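Local coordinates for protein D-mandelate dehydrogenase (Rhodotorula graminis, PDB 2W2L) that probably interconverts D-mandelate and its 2-keto acid, phenylglyoxylate, with NAD as the hydride carrier, as a member of the D-isomer specific 2-hydroxyacid dehydrogenase family, at residues Q42-K47 / H76-L81; A85-G90 / A107-A112; V224-P229 / N254-P259. All blocks are in the same frame, centred on the assembly; numbering follows the deposited sequence.

How the contacts relate
Contact 1 lies at the periphery, partly buried, about 24 Å between centres from contact 2 and 36 Å from contact 3. It shares a domain with contact 2: the loop 76-81 runs into strand 83-86, whose end forms one side of that contact. Contacts 2 and 3 are buried, and each joins the ends of two neighbouring parallel strands, one pair in the five-stranded sheet and one in the NAD-binding sheet. They meet at the cleft, where both bind the same sulfate. Their chemistry follows their place: contact 1 is apolar and CH-pi without a hydrogen bond across, contact 2 is knit by direct hydrogen bonds, and contact 3 works through waters, Asn254 and the cofactor.

Contact 1: Q42-K47 / H76-L81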
loop_
_atom_site.group_PDB
_atom_site.type_symbol
_atom_site.label_atom_id
_atom_site.label_comp_id
_atom_site.label_asym_id
_atom_site.label_seq_id
_atom_site.Cartn_x
_atom_site.Cartn_y
_atom_site.Cartn_z
ATOM N N GLN D 42 -41.201 -20.258 -2.683
ATOM C CA GLN D 42 -42.587 -20.319 -3.017
ATOM C C GLN D 42 -42.796 -20.147 -4.533
ATOM O O GLN D 42 -43.407 -21.006 -5.175
ATOM C CB GLN D 42 -43.345 -19.257 -2.243
ATOM C CG GLN D 42 -44.796 -19.598 -2.139
ATOM C CD GLN D 42 -44.972 -21.049 -1.764
ATOM O OE1 GLN D 42 -44.126 -21.655 -1.041
ATOM N NE2 GLN D 42 -46.042 -21.646 -2.281
ATOM N N ALA D 43 -42.290 -19.026 -5.070
ATOM C CA ALA D 43 -42.171 -18.732 -6.504
ATOM C C ALA D 43 -41.737 -19.924 -7.362
ATOM O O ALA D 43 -42.367 -20.218 -8.364
ATOM C CB ALA D 43 -41.199 -17.573 -6.704
ATOM N N LEU D 44 -40.636 -20.581 -6.989
ATOM C CA LEU D 44 -40.192 -21.781 -7.694
ATOM C C LEU D 44 -41.227 -22.930 -7.636
ATOM O O LEU D 44 -41.491 -23.560 -8.656
ATOM C CB LEU D 44 -38.814 -22.234 -7.192
ATOM C CG LEU D 44 -37.529 -21.477 -7.610
ATOM C CD1 LEU D 44 -36.355 -22.006 -6.835
ATOM C CD2 LEU D 44 -37.191 -21.489 -9.127
ATOM N N ARG D 45 -41.825 -23.175 -6.463
ATOM C CA ARG D 45 -42.864 -24.201 -6.294
ATOM C C ARG D 45 -44.113 -23.925 -7.149
ATOM O O ARG D 45 -44.815 -24.843 -7.527
ATOM C CB ARG D 45 -43.288 -24.324 -4.817
ATOM C CG ARG D 45 -42.336 -25.079 -3.939
ATOM C CD ARG D 45 -42.702 -25.018 -2.429
ATOM N NE ARG D 45 -44.084 -25.432 -2.146
ATOM C CZ ARG D 45 -44.530 -26.697 -2.129
ATOM N NH1 ARG D 45 -43.719 -27.742 -2.374
ATOM N NH2 ARG D 45 -45.813 -26.920 -1.870
ATOM N N GLU D 46 -44.392 -22.658 -7.432
ATOM C CA GLU D 46 -45.563 -22.256 -8.189
ATOM C C GLU D 46 -45.302 -22.145 -9.698
ATOM O O GLU D 46 -46.178 -21.706 -10.444
ATOM C CB GLU D 46 -46.064 -20.909 -7.657
ATOM C CG GLU D 46 -47.252 -21.017 -6.717
ATOM C CD GLU D 46 -47.195 -20.021 -5.535
ATOM O OE1 GLU D 46 -47.202 -18.782 -5.755
ATOM O OE2 GLU D 46 -47.134 -20.498 -4.375
ATOM N N LYS D 47 -44.108 -22.526 -10.139
ATOM C CA LYS D 47 -43.678 -22.402 -11.546
ATOM C C LYS D 47 -43.801 -20.953 -12.041
ATOM O O LYS D 47 -44.168 -20.719 -13.216
ATOM C CB LYS D 47 -44.446 -23.353 -12.510
ATOM C CG LYS D 47 -44.666 -24.790 -12.055
ATOM C CD LYS D 47 -43.518 -25.711 -12.500
ATOM C CE LYS D 47 -43.739 -26.436 -13.881
ATOM N NZ LYS D 47 -43.193 -25.707 -15.094
ATOM N N HIS D 76 -36.518 -27.431 -6.022
ATOM C CA HIS D 76 -37.708 -26.839 -6.609
ATOM C C HIS D 76 -37.437 -26.177 -7.959
ATOM O O HIS D 76 -38.352 -25.741 -8.622
ATOM C CB HIS D 76 -38.346 -25.855 -5.631
ATOM C CG HIS D 76 -38.866 -26.501 -4.392
ATOM N ND1 HIS D 76 -39.975 -27.323 -4.392
ATOM C CD2 HIS D 76 -38.420 -26.465 -3.112
ATOM C CE1 HIS D 76 -40.189 -27.758 -3.160
ATOM N NE2 HIS D 76 -39.259 -27.253 -2.367
ATOM N N LEU D 77 -36.175 -26.140 -8.365
ATOM C CA LEU D 77 -35.780 -25.594 -9.657
ATOM C C LEU D 77 -36.406 -26.392 -10.776
ATOM O O LEU D 77 -36.520 -27.623 -10.653
ATOM C CB LEU D 77 -34.278 -25.696 -9.820
ATOM C CG LEU D 77 -33.568 -24.792 -8.854
ATOM C CD1 LEU D 77 -32.111 -25.207 -8.795
ATOM C CD2 LEU D 77 -33.802 -23.323 -9.271
ATOM N N PRO D 78 -36.730 -25.729 -11.901
ATOM C CA PRO D 78 -37.380 -26.491 -12.941
ATOM C C PRO D 78 -36.308 -27.391 -13.546
ATOM O O PRO D 78 -35.155 -27.001 -13.557
ATOM C CB PRO D 78 -37.805 -25.426 -13.955
ATOM C CG PRO D 78 -37.428 -24.132 -13.409
ATOM C CD PRO D 78 -36.428 -24.354 -12.329
ATOM N N SER D 79 -36.690 -28.570 -14.025
ATOM C CA SER D 79 -35.756 -29.568 -14.566
ATOM C C SER D 79 -35.234 -29.244 -15.948
ATOM O O SER D 79 -34.344 -29.959 -16.493
ATOM C CB SER D 79 -36.414 -30.942 -14.578
ATOM O OG SER D 79 -36.522 -31.435 -13.244
ATOM N N SER D 80 -35.794 -28.185 -16.523
ATOM C CA SER D 80 -35.259 -27.611 -17.728
ATOM C C SER D 80 -33.879 -26.963 -17.478
ATOM O O SER D 80 -33.105 -26.773 -18.405
ATOM C CB SER D 80 -36.232 -26.558 -18.294
ATOM O OG SER D 80 -36.627 -25.621 -17.298
ATOM N N LEU D 81 -33.583 -26.635 -16.227
ATOM C CA LEU D 81 -32.361 -25.946 -15.889
ATOM C C LEU D 81 -31.063 -26.687 -16.266
ATOM O O LEU D 81 -30.837 -27.847 -15.891
ATOM C CB LEU D 81 -32.379 -25.523 -14.427
ATOM C CG LEU D 81 -31.128 -24.786 -13.985
ATOM C CD1 LEU D 81 -30.830 -23.630 -14.885
ATOM C CD2 LEU D 81 -31.343 -24.292 -12.562
#
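Next to Arg45, whose side chain lies along His76, Gln42 NE2 gives the shortest polar bond here, 2.6 Å to Glu46 OE2, meeting that oxygen nearly along its C-O axis. It spans the last turn of helix 37-45, which ends in a Schellman motif where Lys47 turns to positive phi. In the parallel five-stranded alpha/beta domain this helix belongs to the beta-alpha-beta crossover from strand 28-31 to strand 54-57, and it packs on the loop that carries the following crossover into strand 83-86. No hydrogen bond joins the two segments. Arg45 instead puts its CG over one face of the imidazole, a CH-pi contact 3.6 Å from the centroid of the His76 ring and 27° off the normal, displaced toward the rim. The arginine chain then bends at chi3 (53°), and the guanidinium ends up perpendicular to the ring; His76 CE1 meets its edge, in plane, so the cation is not stacked on the imidazole. Arg45 NH1 and His76 ND1 are 4.3 Å apart, and a neutral imidazole would probably sit more comfortably beside that charge. Leu44 CB lies 3.8 Å from His76 O. Just past the helix, Lys47 NZ forms a salt bridge with Asp51; from the loop 76-81, Ser80 OG hydrogen-bonds to Phe52 O. The leucines run side by side, and both methyls of Leu44 close on one methyl of Leu77: Leu44 CD1 to Leu77 CD2 is 3.8 Å, and Leu44 CD2 to the same Leu77 CD2 is 3.9 Å.

Contact 2: A85-G90 / A107-A112. With SO4 (sulfate ion), chain L.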
loop_
_atom_site.group_PDB
_atom_site.type_symbol
_atom_site.label_atom_id
_atom_site.label_comp_id
_atom_site.label_asym_id
_atom_site.label_seq_id
_atom_site.Cartn_x
_atom_site.Cartn_y
_atom_site.Cartn_z
ATOM N N ALA D 85 -24.625 -19.418 -13.718
ATOM C CA ALA D 85 -23.362 -18.685 -13.731
ATOM C C ALA D 85 -23.350 -17.499 -12.787
ATOM O O ALA D 85 -24.250 -16.672 -12.782
ATOM C CB ALA D 85 -22.968 -18.276 -15.142
ATOM N N ALA D 86 -22.280 -17.425 -12.009
ATOM C CA ALA D 86 -22.190 -16.502 -10.883
ATOM C C ALA D 86 -20.866 -15.773 -10.876
ATOM O O ALA D 86 -19.809 -16.348 -11.263
ATOM C CB ALA D 86 -22.429 -17.230 -9.526
ATOM N N ALA D 87 -20.958 -14.501 -10.471
ATOM C CA ALA D 87 -19.805 -13.635 -10.179
ATOM C C ALA D 87 -19.035 -14.239 -8.994
ATOM O O ALA D 87 -19.561 -15.073 -8.327
ATOM C CB ALA D 87 -20.323 -12.221 -9.827
ATOM N N GLY D 88 -17.817 -13.834 -8.689
ATOM C CA GLY D 88 -17.175 -14.386 -7.501
ATOM C C GLY D 88 -16.344 -15.646 -7.745
ATOM O O GLY D 88 -16.457 -16.318 -8.778
ATOM N N ALA D 89 -15.462 -15.919 -6.785
ATOM C CA ALA D 89 -14.750 -17.204 -6.678
ATOM C C ALA D 89 -15.466 -18.065 -5.638
ATOM O O ALA D 89 -15.824 -19.207 -5.910
ATOM C CB ALA D 89 -13.307 -16.967 -6.268
ATOM N N GLY D 90 -15.709 -17.504 -4.455
ATOM C CA GLY D 90 -16.439 -18.225 -3.421
ATOM C C GLY D 90 -17.927 -18.401 -3.724
ATOM O O GLY D 90 -18.588 -17.512 -4.313
ATOM N N ALA D 107 -20.882 -22.477 -12.931
ATOM C CA ALA D 107 -19.674 -21.682 -13.293
ATOM C C ALA D 107 -19.598 -20.498 -12.398
ATOM O O ALA D 107 -20.570 -19.765 -12.303
ATOM C CB ALA D 107 -19.669 -21.220 -14.752
ATOM N N ASN D 108 -18.435 -20.332 -11.756
ATOM C CA ASN D 108 -18.106 -19.101 -11.025
ATOM C C ASN D 108 -17.335 -18.125 -11.921
ATOM O O ASN D 108 -17.307 -18.294 -13.139
ATOM C CB ASN D 108 -17.401 -19.396 -9.690
ATOM C CG ASN D 108 -15.963 -19.954 -9.850
ATOM O OD1 ASN D 108 -15.401 -20.059 -10.958
ATOM N ND2 ASN D 108 -15.367 -20.323 -8.714
ATOM N N SER D 109 -16.709 -17.115 -11.310
ATOM C CA SER D 109 -15.916 -16.139 -12.047
ATOM C C SER D 109 -14.462 -16.074 -11.541
ATOM O O SER D 109 -13.913 -14.983 -11.251
ATOM C CB SER D 109 -16.628 -14.778 -11.992
ATOM O OG SER D 109 -17.977 -14.923 -12.437
ATOM N N ARG D 110 -13.833 -17.251 -11.447
ATOM C CA ARG D 110 -12.462 -17.364 -10.959
ATOM C C ARG D 110 -11.512 -16.581 -11.873
ATOM O O ARG D 110 -11.693 -16.565 -13.123
ATOM C CB ARG D 110 -12.046 -18.836 -10.877
ATOM C CG ARG D 110 -10.522 -19.076 -10.936
ATOM C CD ARG D 110 -10.198 -20.551 -10.947
ATOM N NE ARG D 110 -10.939 -21.226 -12.019
ATOM C CZ ARG D 110 -10.580 -21.236 -13.307
ATOM N NH1 ARG D 110 -9.462 -20.613 -13.717
ATOM N NH2 ARG D 110 -11.348 -21.888 -14.185
ATOM N N GLY D 111 -10.545 -15.902 -11.245
ATOM C CA GLY D 111 -9.591 -15.062 -11.965
ATOM C C GLY D 111 -9.895 -13.578 -12.064
ATOM O O GLY D 111 -8.979 -12.751 -12.156
ATOM N N ALA D 112 -11.171 -13.218 -12.055
ATOM C CA ALA D 112 -11.592 -11.839 -12.343
ATOM C C ALA D 112 -11.025 -10.810 -11.397
ATOM O O ALA D 112 -10.779 -9.684 -11.814
ATOM C CB ALA D 112 -13.133 -11.722 -12.346
HETATM S S SO4 L . -15.266 -13.584 -3.522
HETATM O O1 SO4 L . -14.128 -14.415 -3.123
HETATM O O2 SO4 L . -16.523 -14.313 -3.341
HETATM O O3 SO4 L . -15.252 -12.335 -2.760
HETATM O O4 SO4 L . -15.154 -13.325 -4.946
#
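Ala85 and Ala107 pair as neighbours on parallel strands with CA atoms 4.8 Å apart, and the touching parts of the two chains run 30° from each other. Ala86 N bonds to Ala107 O at 2.9 Å, and beyond the end of the sheet Ser109 N reaches Gly88 O at 2.7 Å, so the pairing is carried on into the loops. Gly88 sits at positive phi, at backbone angles where a beta carbon would be jammed against the preceding carbonyl. Two side chains tie the loops together just beyond the strands. Ser109 OG donates to Ala86 O over 2.6 Å, coming in tilted from the carbonyl plane. Asn108 holds its CG between the backbone N and the carbonyl carbon (chi1 70°), which carries the amide across to the other loop: ND2 bonds to Ala89 O at 3.1 Å, in the carbonyl plane on a lone pair. The other end of the same amide, OD1, takes Arg110 N from above its plane at 3.3 Å, an Asx turn; both ends are engaged, which limits rotation, though the OD1 bond is long and off the lone pairs. The side chains of Ala107 and Ala87 touch Asn323 and Phe316 of helix 310-329. The far side of the loop presents backbone N-H groups to a sulfate, probably from the crystallisation liquor: Ala89 N meets O4 at 3.2 Å, while Gly90 N to O2 is weak. Such a glycine-containing loop after a parallel strand, its amides facing the cofactor cleft, is consistent with the substrate-carboxylate site of D-2-hydroxyacid dehydrogenases.

Contact 3: V224-P229 / N254-P259; sequences VSVSVP and NTARGP. With NAD (nicotinamide-adenine-dinucleotide), chain K; SO4 (sulfate ion), chain L.
Two flat groups frame this contact: the Asn254 amide, whose OD1 abuts Val226 CB at 3.7 Å, and the Arg257 guanidinium, which has NAD O2D over one face, toward the rim, and the sulfate sulfur at its edge, in plane. Val226 and Asn254 pair as parallel neighbours at the C-terminal ends of adjacent strands in the Rossmann-type NAD-binding domain. With CG anti to the backbone N (chi1 -164°), Asn254 turns back on its own loop: OD1 accepts from Ala256 N at 2.8 Å, an Asx turn, and ND2 donates to Arg257 O at 3.2 Å, from above the carbonyl plane. Put a leucine here and the Ala256 N-H and the Arg257 carbonyl would probably lose their mates, leaving the loop that carries the guanidinium freer to shift. Waters bridge the two segments at and just beyond the strand ends, one donating to Val226 O and bonded to Ser225 OG and Thr255 OG1, the other joining Ser227 OG and Thr255 OG1 to NAD O4D. The Ala256 methyl packs 3.4 Å from Val228 O. The nicotinamide is held by its carboxamide, N7N giving to Thr255 O at 2.8 Å. Arg257 NH1 binds sulfate O1 at 2.8 Å and NH2 binds O2 at 3.1 Å, while Asp92 forms a salt bridge with NH2. An anion gripped by two nitrogens of one arginine beside the nicotinamide suggests where the carboxylate of a hydroxyacid would probably dock.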
loop_
_atom_site.group_PDB
_atom_site.type_symbol
_atom_site.label_atom_id
_atom_site.label_comp_id
_atom_site.label_asym_id
_atom_site.label_seq_id
_atom_site.Cartn_x
_atom_site.Cartn_y
_atom_site.Cartn_z
ATOM N N VAL D 224 3.043 -12.985 7.558
ATOM C CA VAL D 224 2.299 -14.096 6.946
ATOM C C VAL D 224 1.129 -13.555 6.100
ATOM O O VAL D 224 0.327 -12.698 6.570
ATOM C CB VAL D 224 1.749 -15.056 8.042
ATOM C CG1 VAL D 224 0.737 -16.054 7.460
ATOM C CG2 VAL D 224 2.900 -15.838 8.735
ATOM N N SER D 225 1.037 -14.045 4.859
ATOM C CA SER D 225 -0.125 -13.782 3.981
ATOM C C SER D 225 -1.018 -15.032 3.790
ATOM O O SER D 225 -0.632 -16.017 3.122
ATOM C CB SER D 225 0.335 -13.250 2.621
ATOM O OG SER D 225 -0.750 -13.089 1.711
ATOM N N VAL D 226 -2.210 -14.986 4.364
ATOM C CA VAL D 226 -3.146 -16.081 4.222
ATOM C C VAL D 226 -3.944 -15.925 2.949
ATOM O O VAL D 226 -4.669 -14.953 2.802
ATOM C CB VAL D 226 -4.115 -16.115 5.431
ATOM C CG1 VAL D 226 -5.057 -17.285 5.320
ATOM C CG2 VAL D 226 -3.339 -16.248 6.692
ATOM N N SER D 227 -3.832 -16.863 2.024
ATOM C CA SER D 227 -4.639 -16.810 0.798
ATOM C C SER D 227 -5.040 -18.215 0.436
ATOM O O SER D 227 -4.447 -18.792 -0.437
ATOM C CB SER D 227 -3.868 -16.167 -0.365
ATOM O OG SER D 227 -4.657 -16.069 -1.572
ATOM N N VAL D 228 -6.031 -18.784 1.126
ATOM C CA VAL D 228 -6.465 -20.171 0.865
ATOM C C VAL D 228 -7.972 -20.237 0.564
ATOM O O VAL D 228 -8.731 -19.382 1.054
ATOM C CB VAL D 228 -6.202 -21.133 2.066
ATOM C CG1 VAL D 228 -4.749 -21.473 2.194
ATOM C CG2 VAL D 228 -6.839 -20.599 3.396
ATOM N N PRO D 229 -8.415 -21.268 -0.206
ATOM C CA PRO D 229 -9.859 -21.441 -0.330
ATOM C C PRO D 229 -10.414 -21.736 1.064
ATOM O O PRO D 229 -9.703 -22.278 1.936
ATOM C CB PRO D 229 -9.996 -22.694 -1.224
ATOM C CG PRO D 229 -8.724 -23.404 -1.104
ATOM C CD PRO D 229 -7.684 -22.317 -0.951
ATOM N N ASN D 254 -4.759 -11.071 6.191
ATOM C CA ASN D 254 -5.772 -11.976 5.651
ATOM C C ASN D 254 -6.656 -11.356 4.572
ATOM O O ASN D 254 -7.340 -10.372 4.803
ATOM C CB ASN D 254 -6.681 -12.526 6.742
ATOM C CG ASN D 254 -7.482 -13.756 6.258
ATOM O OD1 ASN D 254 -7.285 -14.232 5.121
ATOM N ND2 ASN D 254 -8.372 -14.272 7.107
ATOM N N THR D 255 -6.659 -11.955 3.389
ATOM C CA THR D 255 -7.573 -11.524 2.330
ATOM C C THR D 255 -8.373 -12.700 1.827
ATOM O O THR D 255 -9.116 -12.574 0.860
ATOM C CB THR D 255 -6.838 -10.860 1.128
ATOM O OG1 THR D 255 -5.924 -11.788 0.558
ATOM C CG2 THR D 255 -6.070 -9.597 1.556
ATOM N N ALA D 256 -8.238 -13.836 2.500
ATOM C CA ALA D 256 -8.892 -15.089 2.076
ATOM C C ALA D 256 -10.377 -15.126 2.556
ATOM O O ALA D 256 -11.269 -14.575 1.876
ATOM C CB ALA D 256 -8.052 -16.344 2.525
ATOM N N ARG D 257 -10.636 -15.755 3.704
ATOM C CA ARG D 257 -11.964 -15.701 4.332
ATOM C C ARG D 257 -11.767 -15.574 5.817
ATOM O O ARG D 257 -10.859 -16.176 6.371
ATOM C CB ARG D 257 -12.832 -16.942 4.024
ATOM C CG ARG D 257 -14.199 -16.629 3.412
ATOM C CD ARG D 257 -14.005 -16.021 2.013
ATOM N NE ARG D 257 -15.061 -16.393 1.083
ATOM C CZ ARG D 257 -15.322 -15.739 -0.047
ATOM N NH1 ARG D 257 -14.612 -14.665 -0.379
ATOM N NH2 ARG D 257 -16.316 -16.147 -0.843
ATOM N N GLY D 258 -12.625 -14.754 6.436
ATOM C CA GLY D 258 -12.593 -14.465 7.854
ATOM C C GLY D 258 -12.219 -15.611 8.759
ATOM O O GLY D 258 -11.123 -15.606 9.330
ATOM N N PRO D 259 -13.113 -16.617 8.896
ATOM C CA PRO D 259 -12.895 -17.705 9.884
ATOM C C PRO D 259 -11.677 -18.619 9.589
ATOM O O PRO D 259 -11.394 -19.492 10.389
ATOM C CB PRO D 259 -14.202 -18.523 9.820
ATOM C CG PRO D 259 -15.133 -17.785 8.892
ATOM C CD PRO D 259 -14.341 -16.815 8.101
HETATM P PA NAD K . -6.673 -20.437 -6.415
HETATM O O1A NAD K . -8.053 -20.819 -6.803
HETATM O O2A NAD K . -5.730 -20.966 -7.477
HETATM O O5B NAD K . -6.404 -20.862 -4.879
HETATM C C5B NAD K . -6.255 -22.189 -4.414
HETATM C C4B NAD K . -4.779 -22.412 -4.054
HETATM O O4B NAD K . -4.578 -22.688 -2.676
HETATM C C3B NAD K . -4.180 -23.572 -4.842
HETATM O O3B NAD K . -2.882 -23.264 -5.295
HETATM C C2B NAD K . -4.079 -24.687 -3.838
HETATM O O2B NAD K . -2.924 -25.446 -4.113
HETATM C C1B NAD K . -4.065 -23.992 -2.480
HETATM N N9A NAD K . -4.980 -24.688 -1.554
HETATM C C8A NAD K . -6.133 -25.350 -1.940
HETATM N N7A NAD K . -6.727 -25.871 -0.842
HETATM C C5A NAD K . -5.980 -25.542 0.244
HETATM C C6A NAD K . -6.154 -25.842 1.588
HETATM N N6A NAD K . -7.046 -26.780 1.924
HETATM N N1A NAD K . -5.212 -25.400 2.497
HETATM C C2A NAD K . -4.114 -24.664 2.071
HETATM N N3A NAD K . -3.947 -24.374 0.724
HETATM C C4A NAD K . -4.870 -24.807 -0.180
HETATM O O3 NAD K . -6.536 -18.845 -6.163
HETATM P PN NAD K . -7.565 -17.918 -5.294
HETATM O O1N NAD K . -7.294 -16.599 -5.880
HETATM O O2N NAD K . -8.967 -18.427 -5.352
HETATM O O5D NAD K . -7.124 -17.877 -3.734
HETATM C C5D NAD K . -7.971 -18.419 -2.736
HETATM C C4D NAD K . -8.515 -17.410 -1.724
HETATM O O4D NAD K . -8.665 -16.071 -2.208
HETATM C C3D NAD K . -9.908 -17.862 -1.308
HETATM O O3D NAD K . -10.083 -17.965 0.090
HETATM C C2D NAD K . -10.806 -16.742 -1.757
HETATM O O2D NAD K . -12.005 -16.692 -0.999
HETATM C C1D NAD K . -9.869 -15.539 -1.642
HETATM N N1N NAD K . -10.482 -14.316 -2.245
HETATM C C2N NAD K . -10.531 -13.141 -1.527
HETATM C C3N NAD K . -11.114 -11.977 -2.077
HETATM C C7N NAD K . -11.253 -10.696 -1.281
HETATM O O7N NAD K . -12.339 -9.844 -1.607
HETATM N N7N NAD K . -10.382 -10.393 -0.299
HETATM C C4N NAD K . -11.682 -12.031 -3.351
HETATM C C5N NAD K . -11.651 -13.225 -4.068
HETATM C C6N NAD K . -11.054 -14.359 -3.504
HETATM S S SO4 L . -15.266 -13.584 -3.522
HETATM O O1 SO4 L . -14.128 -14.415 -3.123
HETATM O O2 SO4 L . -16.523 -14.313 -3.341
HETATM O O3 SO4 L . -15.252 -12.335 -2.760
HETATM O O4 SO4 L . -15.154 -13.325 -4.946
HETATM O O HOH W 1 -3.356 -12.273 2.187
HETATM O O HOH W 2 -6.577 -14.051 -1.148
#